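Local coordinates for catabolite control protein A (Lactococcus lactis, PDB 2O20) that probably acts as a global transcriptional regulator of carbon catabolite repression and activation, binding DNA as a member of the LacI family, at residues L217-N222 and L236-T241; Y223-G228 and L254-M259; P144-G149 and A299-L304; I69-T72 and Y77-A80. The protein carries 1 engineered substitution. All coordinates share one frame; numbering follows the deposited sequence. Where two conformers were deposited one is given.

Contact 1: L217-N222 and L236-T241; sequences LVFEGN and LERGAT
Two arginines grip Glu-237 OE2: Arg-234, one turn back in the helix, and Arg-238, which also reaches across to Phe-219. The salt bridge from Arg-238 NH1 to Glu-237 OE2 is 2.9 Å and uses the anti lone pair of that oxygen, which lies 21° out of the guanidinium plane. The ring edge of Phe-219, at CE1 and CZ, meets one face of the guanidinium near that group's rim. Arg-238 NH2 is 3.7 Å from Phe-219 CE1 and Arg-238 NE 3.9 Å from Phe-219 CZ, with the two planes 54° apart. A bend at chi3 (-146°) brings the charged end up to the edge of the ring. Closer to the backbone, Leu-217 CD2 slides past Arg-238 CB at 4.1 Å and touches Ala-240 CB. With a serine in place of Arg-238, the Phe-219 edge would probably lose its cover and Glu-237 one of its two arginine partners. Gly-239 turns the chain out of the helix in a Schellman motif, bringing Ala-240 up to Leu-217. Strand 218-219, at the margin of the four-stranded parallel sheet, is tied to the end of helix 225-237, while Phe-219 also packs on Leu-231 and Leu-235 of that helix and on Ala-184 and Ile-186 of strand 183-186.

Contact 2: Y223-G228 and L254-M259; sequences YSYEQG and LLSAMM
Tyr-225 and Ser-256 meet hydroxyl to hydroxyl, with a hydrogen bond of 2.9 Å between Tyr-225 OH and Ser-256 OG in which either may be the donor. The serine oxygen lies at the edge of the tyrosine ring, near its plane, and Ser-256 CB comes up beside Tyr-225 OH at 3.4 Å. CG of Tyr-225 is anti to the backbone N (chi1 177°), which sends the ring across to the neighbouring helix. The other half of the first shell is backbone against backbone. Gly-228 C is 3.6 Å from Leu-254 N; a side-chain carbon on the glycine would come tightly against that nitrogen. Leu-254 CA directs a C-H at Gly-228 O, and Leu-254 CD1 closes over the same oxygen at 3.7 Å.

Further out, a capping box sets the start of the helix that carries Tyr-225 and Gly-228. Ser-224 OG at the N-cap accepts from Gln-227 N at 3.1 Å, and Gln-227 OE1 takes Ser-224 N in the carbonyl plane on a lone pair. Tyr-223 N also reaches this OE1, from above that plane and in a rather short bond. Tyr-282 of the second subunit meets the Tyr-225 ring and packs on Ser-256, placing the hydroxyl pair beside the dimer interface. Helices 225-237 and 248-260 come together at Gly-228 and Leu-254, with the hydroxyl pair alongside; Leu-254 continues onto Ala-232 of the first helix and onto Ile-271 of strand 270-272.

Contact 3: P144-G149 and A299-L304; sequences PVVLVG and AVAMRL
Ala-301 CB fits between two valines that point from strand 145-148 toward the helix. Both adopt the same conformation: in Val-146 (chi1 -176°) and in Val-148 alike, CG1 stands anti to the backbone N and CG2 anti to the carbonyl carbon. The branches nevertheless do different work. Val-146 turns CG1 to Ala-301 CB at 4.0 Å and sets CG2 beside Ala-301 O, whereas Val-148 uses CG2, which presses on Ala-301 CB at 3.5 Å, tighter than usual for two carbons. Leu-304, one turn on from Ala-301, extends CG anti to its own N and bends at chi2 (55°), bringing CD2 to 4.3 Å from Val-146 CG1. Leu-304 also rests on Pro-158 and Val-314. Strand and helix run nearly antiparallel, at 167°, with their axes 8.6 Å apart, and the short alanine suits so close an approach. The contact illustrates how a helix packs on a parallel sheet in a three-layer alpha/beta fold. The chain comes back from the other lobe, after a long excursion, to place helix 294-309 on the sheet begun by strand 65-70, the multiple-crossover topology characteristic of the periplasmic-binding-protein fold of the LacI family.

Contact 4: I69-T72 and Y77-A80; sequences ILPT and YFAA
Phe-78 can be followed outward against Leu-70 and Thr-72 first, then Pro-71. Its CB touches Leu-70 CD1 at 3.8 Å and lies 4.1 Å from Thr-72 O. Leu-70 offers that methyl from an unusual rotamer, with CG between the backbone N and the carbonyl carbon (chi1 62°). From CG of Phe-78 onward the partner is Pro-71, whose CD sits over the middle of the ring, 3.7 Å from the Phe-78 ring centroid and 11° off its normal, a CH-pi contact. Farther out, Phe-78 CE2 meets Pro-71 CG at 3.6 Å, and Phe-78 CZ, at the tip, has the same CG at 3.8 Å. The other face is covered by Tyr-77, whose CD2 lies above its centre, so proline and tyrosine clamp the phenyl between them. An alanine in place of Phe-78 would remove the whole ring, and Pro-71 and Tyr-77 would probably be left facing each other across a gap. Close by, Thr-72 OG1 bonds to Thr-74 and to Arg-83 of the second subunit, while Ser-75 OG accepts from Phe-78 N near the start of the helix. The contact joins the first strand and helix of the beta-alpha-beta unit of strand 65-70, helix 76-91 and strand 95-100, and strand 65-70 itself runs between strands 95-100 and 122-125.

The four contacts illustrate how chemistry follows place in a two-lobed fold. Contacts 1 and 2 share helix 225-237, their centres 12 Å apart, and meet where Gln-227 NE2 lies 3.0 Å from Gly-221 O. Contacts 3 and 4 reach the six-stranded sheet of the other lobe; the centres of contacts 1 and 3 lie 34 Å apart. Contact 3 is wholly buried, and its side-chain contacts are all aliphatic. Contact 1, also largely buried, sets a charged group against an aromatic edge at its margin. Contacts 2 and 4 are only partly buried and border the second subunit; there the aromatic side chain works through a hydroxyl pair in contact 2 and through a ring face in contact 4.

Contact 1: L217-N222 and L236-T241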
loop_
_atom_site.group_PDB
_atom_site.type_symbol
_atom_site.label_atom_id
_atom_site.label_comp_id
_atom_site.label_asym_id
_atom_site.label_seq_id
_atom_site.Cartn_x
_atom_site.Cartn_y
_atom_site.Cartn_z
ATOM N N LEU D 217 -21.568 -10.409 18.956
ATOM C CA LEU D 217 -20.228 -10.747 18.476
ATOM C C LEU D 217 -20.008 -10.389 16.996
ATOM O O LEU D 217 -19.031 -10.830 16.392
ATOM C CB LEU D 217 -19.906 -12.219 18.745
ATOM C CG LEU D 217 -19.837 -12.675 20.216
ATOM C CD1 LEU D 217 -19.517 -14.190 20.260
ATOM C CD2 LEU D 217 -18.818 -11.914 21.005
ATOM N N VAL D 218 -20.920 -9.592 16.425
ATOM C CA VAL D 218 -20.773 -9.055 15.084
ATOM C C VAL D 218 -20.550 -7.549 15.213
ATOM O O VAL D 218 -21.262 -6.835 15.938
ATOM C CB VAL D 218 -21.977 -9.379 14.175
ATOM C CG1 VAL D 218 -21.783 -8.752 12.784
ATOM C CG2 VAL D 218 -22.160 -10.885 14.080
ATOM N N PHE D 219 -19.485 -7.108 14.573
ATOM C CA PHE D 219 -19.011 -5.739 14.684
ATOM C C PHE D 219 -19.022 -5.132 13.286
ATOM O O PHE D 219 -18.175 -5.468 12.458
ATOM C CB PHE D 219 -17.614 -5.744 15.303
ATOM C CG PHE D 219 -17.594 -6.260 16.715
ATOM C CD1 PHE D 219 -17.747 -5.394 17.797
ATOM C CD2 PHE D 219 -17.484 -7.629 16.981
ATOM C CE1 PHE D 219 -17.762 -5.880 19.111
ATOM C CE2 PHE D 219 -17.511 -8.119 18.287
ATOM C CZ PHE D 219 -17.641 -7.244 19.355
ATOM N N GLU D 220 -20.018 -4.273 13.024
ATOM C CA GLU D 220 -20.185 -3.610 11.733
ATOM C C GLU D 220 -19.498 -2.239 11.588
ATOM O O GLU D 220 -19.223 -1.537 12.565
ATOM C CB GLU D 220 -21.675 -3.355 11.468
ATOM C CG GLU D 220 -22.538 -4.576 11.254
ATOM C CD GLU D 220 -23.959 -4.135 10.964
ATOM O OE1 GLU D 220 -24.157 -3.412 9.943
ATOM O OE2 GLU D 220 -24.855 -4.472 11.766
ATOM N N GLY D 221 -19.260 -1.853 10.346
ATOM C CA GLY D 221 -18.779 -0.500 10.005
ATOM C C GLY D 221 -17.284 -0.255 10.120
ATOM O O GLY D 221 -16.835 0.888 10.328
ATOM N N ASN D 222 -16.511 -1.326 9.967
ATOM C CA ASN D 222 -15.078 -1.319 10.230
ATOM C C ASN D 222 -14.274 -1.448 8.968
ATOM O O ASN D 222 -14.403 -2.443 8.267
ATOM C CB ASN D 222 -14.737 -2.460 11.175
ATOM C CG ASN D 222 -15.317 -2.233 12.526
ATOM O OD1 ASN D 222 -14.929 -1.278 13.210
ATOM N ND2 ASN D 222 -16.294 -3.060 12.913
ATOM N N LEU D 236 -12.480 -8.674 23.693
ATOM C CA LEU D 236 -12.028 -9.304 24.947
ATOM C C LEU D 236 -13.098 -9.196 26.025
ATOM O O LEU D 236 -13.360 -10.217 26.707
ATOM C CB LEU D 236 -10.705 -8.727 25.468
ATOM C CG LEU D 236 -9.468 -8.966 24.568
ATOM C CD1 LEU D 236 -8.280 -8.240 25.036
ATOM C CD2 LEU D 236 -9.163 -10.466 24.482
ATOM N N GLU D 237 -13.749 -8.026 26.141
ATOM C CA GLU D 237 -14.725 -7.808 27.198
ATOM C C GLU D 237 -15.969 -8.672 27.051
ATOM O O GLU D 237 -16.578 -9.076 28.031
ATOM C CB GLU D 237 -15.059 -6.330 27.391
ATOM C CG GLU D 237 -16.211 -5.707 26.694
ATOM C CD GLU D 237 -16.110 -4.144 26.691
ATOM O OE1 GLU D 237 -15.528 -3.536 27.642
ATOM O OE2 GLU D 237 -16.585 -3.532 25.699
ATOM N N ARG D 238 -16.294 -8.998 25.808
ATOM C CA ARG D 238 -17.368 -9.944 25.538
ATOM C C ARG D 238 -16.943 -11.426 25.569
ATOM O O ARG D 238 -17.784 -12.306 25.352
ATOM C CB ARG D 238 -18.003 -9.553 24.206
ATOM C CG ARG D 238 -18.577 -8.134 24.299
ATOM C CD ARG D 238 -19.536 -7.813 23.147
ATOM N NE ARG D 238 -19.594 -6.428 22.609
ATOM C CZ ARG D 238 -18.799 -5.362 22.868
ATOM N NH1 ARG D 238 -17.838 -5.351 23.789
ATOM N NH2 ARG D 238 -19.018 -4.219 22.198
ATOM N N GLY D 239 -15.674 -11.708 25.868
ATOM C CA GLY D 239 -15.154 -13.087 25.925
ATOM C C GLY D 239 -14.940 -13.792 24.588
ATOM O O GLY D 239 -14.808 -15.018 24.537
ATOM N N ALA D 240 -14.874 -13.035 23.496
ATOM C CA ALA D 240 -14.490 -13.593 22.205
ATOM C C ALA D 240 -13.054 -14.122 22.322
ATOM O O ALA D 240 -12.202 -13.497 22.971
ATOM C CB ALA D 240 -14.588 -12.549 21.121
ATOM N N THR D 241 -12.797 -15.292 21.734
ATOM C CA THR D 241 -11.446 -15.868 21.717
ATOM C C THR D 241 -10.848 -15.960 20.324
ATOM O O THR D 241 -9.733 -16.451 20.174
ATOM C CB THR D 241 -11.401 -17.273 22.346
ATOM O OG1 THR D 241 -12.289 -18.151 21.609
ATOM C CG2 THR D 241 -11.781 -17.202 23.843
#

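Contact 2: Y223-G228 and L254-M259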
loop_
_atom_site.group_PDB
_atom_site.type_symbol
_atom_site.label_atom_id
_atom_site.label_comp_id
_atom_site.label_asym_id
_atom_site.label_seq_id
_atom_site.Cartn_x
_atom_site.Cartn_y
_atom_site.Cartn_z
ATOM N N TYR D 223 -13.466 -0.423 8.692
ATOM C CA TYR D 223 -12.732 -0.311 7.427
ATOM C C TYR D 223 -11.227 -0.049 7.552
ATOM O O TYR D 223 -10.479 -0.421 6.643
ATOM C CB TYR D 223 -13.376 0.778 6.555
ATOM C CG TYR D 223 -14.791 0.458 6.074
ATOM C CD1 TYR D 223 -14.996 -0.386 4.986
ATOM C CD2 TYR D 223 -15.913 0.991 6.712
ATOM C CE1 TYR D 223 -16.275 -0.693 4.537
ATOM C CE2 TYR D 223 -17.194 0.664 6.283
ATOM C CZ TYR D 223 -17.368 -0.162 5.182
ATOM O OH TYR D 223 -18.644 -0.482 4.713
ATOM N N SER D 224 -10.792 0.527 8.674
ATOM C CA SER D 224 -9.438 1.016 8.856
ATOM C C SER D 224 -8.613 0.260 9.914
ATOM O O SER D 224 -9.152 -0.424 10.812
ATOM C CB SER D 224 -9.493 2.509 9.205
ATOM O OG SER D 224 -9.859 2.750 10.555
ATOM N N TYR D 225 -7.293 0.381 9.776
ATOM C CA TYR D 225 -6.333 -0.106 10.778
ATOM C C TYR D 225 -6.640 0.439 12.194
ATOM O O TYR D 225 -6.710 -0.332 13.156
ATOM C CB TYR D 225 -4.902 0.326 10.362
ATOM C CG TYR D 225 -3.803 -0.038 11.317
ATOM C CD1 TYR D 225 -3.330 -1.350 11.417
ATOM C CD2 TYR D 225 -3.185 0.942 12.100
ATOM C CE1 TYR D 225 -2.291 -1.667 12.309
ATOM C CE2 TYR D 225 -2.156 0.623 12.975
ATOM C CZ TYR D 225 -1.727 -0.688 13.075
ATOM O OH TYR D 225 -0.703 -0.959 13.960
ATOM N N GLU D 226 -6.919 1.736 12.295
ATOM C CA GLU D 226 -7.243 2.349 13.608
ATOM C C GLU D 226 -8.556 1.798 14.197
ATOM O O GLU D 226 -8.669 1.598 15.395
ATOM C CB GLU D 226 -7.284 3.877 13.589
ATOM C CG GLU D 226 -5.911 4.565 13.656
ATOM C CD GLU D 226 -5.087 4.225 14.897
ATOM O OE1 GLU D 226 -5.646 3.989 16.003
ATOM O OE2 GLU D 226 -3.847 4.205 14.759
ATOM N N GLN D 227 -9.523 1.483 13.354
ATOM C CA GLN D 227 -10.757 0.894 13.845
ATOM C C GLN D 227 -10.495 -0.506 14.401
ATOM O O GLN D 227 -11.058 -0.879 15.445
ATOM C CB GLN D 227 -11.817 0.855 12.742
ATOM C CG GLN D 227 -12.459 2.206 12.469
ATOM C CD GLN D 227 -13.441 2.150 11.295
ATOM O OE1 GLN D 227 -13.090 1.732 10.187
ATOM N NE2 GLN D 227 -14.690 2.501 11.556
ATOM N N GLY D 228 -9.675 -1.284 13.696
ATOM C CA GLY D 228 -9.283 -2.643 14.124
ATOM C C GLY D 228 -8.632 -2.616 15.489
ATOM O O GLY D 228 -8.994 -3.407 16.363
ATOM N N LEU D 254 -6.347 -5.190 14.608
ATOM C CA LEU D 254 -6.762 -6.093 15.692
ATOM C C LEU D 254 -5.571 -6.877 16.235
ATOM O O LEU D 254 -5.357 -6.921 17.456
ATOM C CB LEU D 254 -7.857 -7.079 15.213
ATOM C CG LEU D 254 -8.486 -7.938 16.317
ATOM C CD1 LEU D 254 -9.283 -7.045 17.223
ATOM C CD2 LEU D 254 -9.343 -9.047 15.762
ATOM N N LEU D 255 -4.750 -7.410 15.334
ATOM C CA LEU D 255 -3.536 -8.154 15.734
ATOM C C LEU D 255 -2.539 -7.264 16.475
ATOM O O LEU D 255 -2.045 -7.658 17.539
ATOM C CB LEU D 255 -2.862 -8.831 14.523
ATOM C CG LEU D 255 -1.591 -9.663 14.769
ATOM C CD1 LEU D 255 -1.868 -10.764 15.740
ATOM C CD2 LEU D 255 -1.074 -10.235 13.474
ATOM N N SER D 256 -2.277 -6.066 15.953
ATOM C CA SER D 256 -1.400 -5.103 16.583
ATOM C C SER D 256 -1.815 -4.848 18.024
ATOM O O SER D 256 -0.976 -4.792 18.938
ATOM C CB SER D 256 -1.361 -3.730 15.830
ATOM O OG SER D 256 -0.545 -3.789 14.660
ATOM N N ALA D 257 -3.097 -4.619 18.208
ATOM C CA ALA D 257 -3.613 -4.308 19.555
ATOM C C ALA D 257 -3.547 -5.499 20.523
ATOM O O ALA D 257 -3.168 -5.319 21.688
ATOM C CB ALA D 257 -5.009 -3.737 19.443
ATOM N N MET D 258 -3.894 -6.707 20.060
ATOM C CA MET D 258 -3.731 -7.920 20.858
ATOM C C MET D 258 -2.287 -8.082 21.304
ATOM O O MET D 258 -2.018 -8.284 22.488
ATOM C CB MET D 258 -4.206 -9.164 20.099
ATOM C CG MET D 258 -5.712 -9.180 19.804
ATOM S SD MET D 258 -6.672 -9.099 21.344
ATOM C CE MET D 258 -8.328 -9.131 20.652
ATOM N N MET D 259 -1.341 -7.927 20.371
ATOM C CA MET D 259 0.082 -8.001 20.722
ATOM C C MET D 259 0.557 -6.877 21.689
ATOM O O MET D 259 1.329 -7.138 22.611
ATOM C CB MET D 259 0.965 -8.039 19.474
ATOM C CG MET D 259 0.692 -9.166 18.484
ATOM S SD MET D 259 0.863 -10.837 19.241
ATOM C CE MET D 259 2.570 -10.852 19.665
#

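Contact 3: P144-G149 and A299-L304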
loop_
_atom_site.group_PDB
_atom_site.type_symbol
_atom_site.label_atom_id
_atom_site.label_comp_id
_atom_site.label_asym_id
_atom_site.label_seq_id
_atom_site.Cartn_x
_atom_site.Cartn_y
_atom_site.Cartn_z
ATOM N N PRO D 144 -20.847 1.619 -20.206
ATOM C CA PRO D 144 -20.453 0.299 -19.699
ATOM C C PRO D 144 -19.674 0.387 -18.366
ATOM O O PRO D 144 -18.805 1.238 -18.204
ATOM C CB PRO D 144 -19.575 -0.256 -20.831
ATOM C CG PRO D 144 -20.020 0.457 -22.025
ATOM C CD PRO D 144 -20.386 1.821 -21.590
ATOM N N VAL D 145 -20.060 -0.453 -17.409
ATOM C CA VAL D 145 -19.471 -0.456 -16.062
ATOM C C VAL D 145 -19.370 -1.898 -15.538
ATOM O O VAL D 145 -20.239 -2.748 -15.824
ATOM C CB VAL D 145 -20.307 0.450 -15.091
ATOM C CG1 VAL D 145 -21.763 0.099 -15.171
ATOM C CG2 VAL D 145 -19.832 0.354 -13.657
ATOM N N VAL D 146 -18.278 -2.183 -14.843
ATOM C CA VAL D 146 -18.083 -3.449 -14.140
ATOM C C VAL D 146 -17.692 -3.121 -12.677
ATOM O O VAL D 146 -16.858 -2.255 -12.440
ATOM C CB VAL D 146 -16.982 -4.293 -14.781
ATOM C CG1 VAL D 146 -16.871 -5.678 -14.079
ATOM C CG2 VAL D 146 -17.262 -4.461 -16.286
ATOM N N LEU D 147 -18.312 -3.816 -11.726
ATOM C CA LEU D 147 -17.983 -3.705 -10.293
ATOM C C LEU D 147 -16.960 -4.774 -9.910
ATOM O O LEU D 147 -17.042 -5.907 -10.400
ATOM C CB LEU D 147 -19.257 -3.869 -9.448
ATOM C CG LEU D 147 -20.544 -3.143 -9.894
ATOM C CD1 LEU D 147 -21.700 -3.545 -9.017
ATOM C CD2 LEU D 147 -20.411 -1.604 -9.923
ATOM N N VAL D 148 -15.999 -4.425 -9.051
ATOM C CA VAL D 148 -15.019 -5.378 -8.515
ATOM C C VAL D 148 -14.989 -5.293 -6.979
ATOM O O VAL D 148 -14.820 -4.200 -6.415
ATOM C CB VAL D 148 -13.583 -5.136 -9.063
ATOM C CG1 VAL D 148 -12.666 -6.320 -8.697
ATOM C CG2 VAL D 148 -13.596 -4.883 -10.599
ATOM N N GLY D 149 -15.196 -6.429 -6.309
ATOM C CA GLY D 149 -15.192 -6.488 -4.852
ATOM C C GLY D 149 -16.511 -6.085 -4.224
ATOM O O GLY D 149 -16.625 -6.015 -2.990
ATOM N N ALA D 299 -7.932 -7.999 -13.720
ATOM C CA ALA D 299 -7.723 -8.457 -15.098
ATOM C C ALA D 299 -9.012 -9.018 -15.690
ATOM O O ALA D 299 -9.398 -8.681 -16.823
ATOM C CB ALA D 299 -6.605 -9.483 -15.158
ATOM N N VAL D 300 -9.698 -9.862 -14.921
ATOM C CA VAL D 300 -10.945 -10.487 -15.376
ATOM C C VAL D 300 -12.004 -9.418 -15.618
ATOM O O VAL D 300 -12.724 -9.475 -16.618
ATOM C CB VAL D 300 -11.429 -11.613 -14.386
ATOM C CG1 VAL D 300 -12.839 -12.045 -14.686
ATOM C CG2 VAL D 300 -10.491 -12.810 -14.473
ATOM N N ALA D 301 -12.077 -8.432 -14.717
ATOM C CA ALA D 301 -13.010 -7.323 -14.861
ATOM C C ALA D 301 -12.725 -6.502 -16.106
ATOM O O ALA D 301 -13.651 -6.090 -16.826
ATOM C CB ALA D 301 -12.945 -6.430 -13.652
ATOM N N MET D 302 -11.449 -6.225 -16.361
ATOM C CA MET D 302 -11.100 -5.379 -17.511
ATOM C C MET D 302 -11.338 -6.136 -18.857
ATOM O O MET D 302 -11.744 -5.535 -19.867
ATOM C CB MET D 302 -9.669 -4.835 -17.360
ATOM C CG MET D 302 -9.303 -3.766 -18.358
ATOM S SD MET D 302 -10.308 -2.248 -18.322
ATOM C CE MET D 302 -10.907 -2.225 -20.010
ATOM N N ARG D 303 -11.142 -7.453 -18.844
ATOM C CA ARG D 303 -11.466 -8.306 -20.005
ATOM C C ARG D 303 -12.953 -8.234 -20.346
ATOM O O ARG D 303 -13.329 -8.138 -21.529
ATOM C CB ARG D 303 -11.050 -9.762 -19.753
ATOM C CG ARG D 303 -9.582 -10.012 -19.969
ATOM C CD ARG D 303 -9.208 -11.462 -19.739
ATOM N NE ARG D 303 -7.761 -11.583 -19.578
ATOM C CZ ARG D 303 -7.140 -12.156 -18.553
ATOM N NH1 ARG D 303 -7.826 -12.725 -17.553
ATOM N NH2 ARG D 303 -5.806 -12.180 -18.545
ATOM N N LEU D 304 -13.792 -8.275 -19.303
ATOM C CA LEU D 304 -15.228 -8.204 -19.462
ATOM C C LEU D 304 -15.597 -6.813 -20.001
ATOM O O LEU D 304 -16.312 -6.688 -20.996
ATOM C CB LEU D 304 -15.930 -8.507 -18.121
ATOM C CG LEU D 304 -17.464 -8.444 -18.055
ATOM C CD1 LEU D 304 -18.053 -9.316 -19.079
ATOM C CD2 LEU D 304 -17.980 -8.862 -16.693
#

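Contact 4: I69-T72 and Y77-A80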
loop_
_atom_site.group_PDB
_atom_site.type_symbol
_atom_site.label_atom_id
_atom_site.label_comp_id
_atom_site.label_asym_id
_atom_site.label_seq_id
_atom_site.Cartn_x
_atom_site.Cartn_y
_atom_site.Cartn_z
ATOM N N ILE D 69 -12.587 4.113 -10.452
ATOM C CA ILE D 69 -12.901 4.746 -9.179
ATOM C C ILE D 69 -12.572 3.757 -8.089
ATOM O O ILE D 69 -13.011 2.612 -8.150
ATOM C CB ILE D 69 -14.388 5.096 -9.056
ATOM C CG1 ILE D 69 -14.808 5.896 -10.277
ATOM C CG2 ILE D 69 -14.630 5.875 -7.726
ATOM C CD1 ILE D 69 -16.244 6.214 -10.367
ATOM N N LEU D 70 -11.787 4.209 -7.109
ATOM C CA LEU D 70 -11.442 3.383 -5.940
ATOM C C LEU D 70 -11.393 4.293 -4.727
ATOM O O LEU D 70 -11.192 5.495 -4.889
ATOM C CB LEU D 70 -10.084 2.665 -6.131
ATOM C CG LEU D 70 -8.812 3.510 -6.312
ATOM C CD1 LEU D 70 -7.525 2.656 -6.028
ATOM C CD2 LEU D 70 -8.688 4.135 -7.697
ATOM N N PRO D 71 -11.655 3.749 -3.523
ATOM C CA PRO D 71 -11.612 4.608 -2.325
ATOM C C PRO D 71 -10.274 5.351 -2.177
ATOM O O PRO D 71 -10.239 6.575 -2.039
ATOM C CB PRO D 71 -11.816 3.596 -1.206
ATOM C CG PRO D 71 -12.703 2.609 -1.817
ATOM C CD PRO D 71 -12.149 2.411 -3.174
ATOM N N THR D 72 -9.172 4.611 -2.223
ATOM C CA THR D 72 -7.851 5.247 -2.143
ATOM C C THR D 72 -6.748 4.341 -2.672
ATOM O O THR D 72 -6.769 3.124 -2.507
ATOM C CB THR D 72 -7.502 5.712 -0.685
ATOM O OG1 THR D 72 -6.197 6.309 -0.639
ATOM C CG2 THR D 72 -7.565 4.552 0.278
ATOM N N TYR D 77 -4.985 -3.447 -1.105
ATOM C CA TYR D 77 -6.085 -4.262 -1.646
ATOM C C TYR D 77 -6.595 -3.692 -2.981
ATOM O O TYR D 77 -6.586 -4.392 -4.006
ATOM C CB TYR D 77 -7.228 -4.351 -0.608
ATOM C CG TYR D 77 -8.470 -5.039 -1.093
ATOM C CD1 TYR D 77 -8.602 -6.392 -0.986
ATOM C CD2 TYR D 77 -9.508 -4.318 -1.689
ATOM C CE1 TYR D 77 -9.746 -7.060 -1.455
ATOM C CE2 TYR D 77 -10.663 -4.971 -2.164
ATOM C CZ TYR D 77 -10.760 -6.340 -2.045
ATOM O OH TYR D 77 -11.869 -6.988 -2.508
ATOM N N PHE D 78 -7.005 -2.416 -2.978
ATOM C CA PHE D 78 -7.482 -1.770 -4.204
ATOM C C PHE D 78 -6.355 -1.528 -5.221
ATOM O O PHE D 78 -6.549 -1.722 -6.425
ATOM C CB PHE D 78 -8.235 -0.469 -3.895
ATOM C CG PHE D 78 -9.500 -0.682 -3.129
ATOM C CD1 PHE D 78 -10.541 -1.406 -3.688
ATOM C CD2 PHE D 78 -9.656 -0.144 -1.864
ATOM C CE1 PHE D 78 -11.726 -1.604 -2.995
ATOM C CE2 PHE D 78 -10.833 -0.346 -1.147
ATOM C CZ PHE D 78 -11.865 -1.096 -1.726
ATOM N N ALA D 79 -5.173 -1.165 -4.743
ATOM C CA ALA D 79 -4.006 -0.999 -5.644
ATOM C C ALA D 79 -3.632 -2.295 -6.404
ATOM O O ALA D 79 -3.271 -2.251 -7.589
ATOM C CB ALA D 79 -2.811 -0.439 -4.880
ATOM N N ALA D 80 -3.737 -3.457 -5.746
ATOM C CA ALA D 80 -3.413 -4.710 -6.398
ATOM C C ALA D 80 -4.405 -5.067 -7.491
ATOM O O ALA D 80 -4.011 -5.515 -8.570
ATOM C CB ALA D 80 -3.307 -5.824 -5.369
#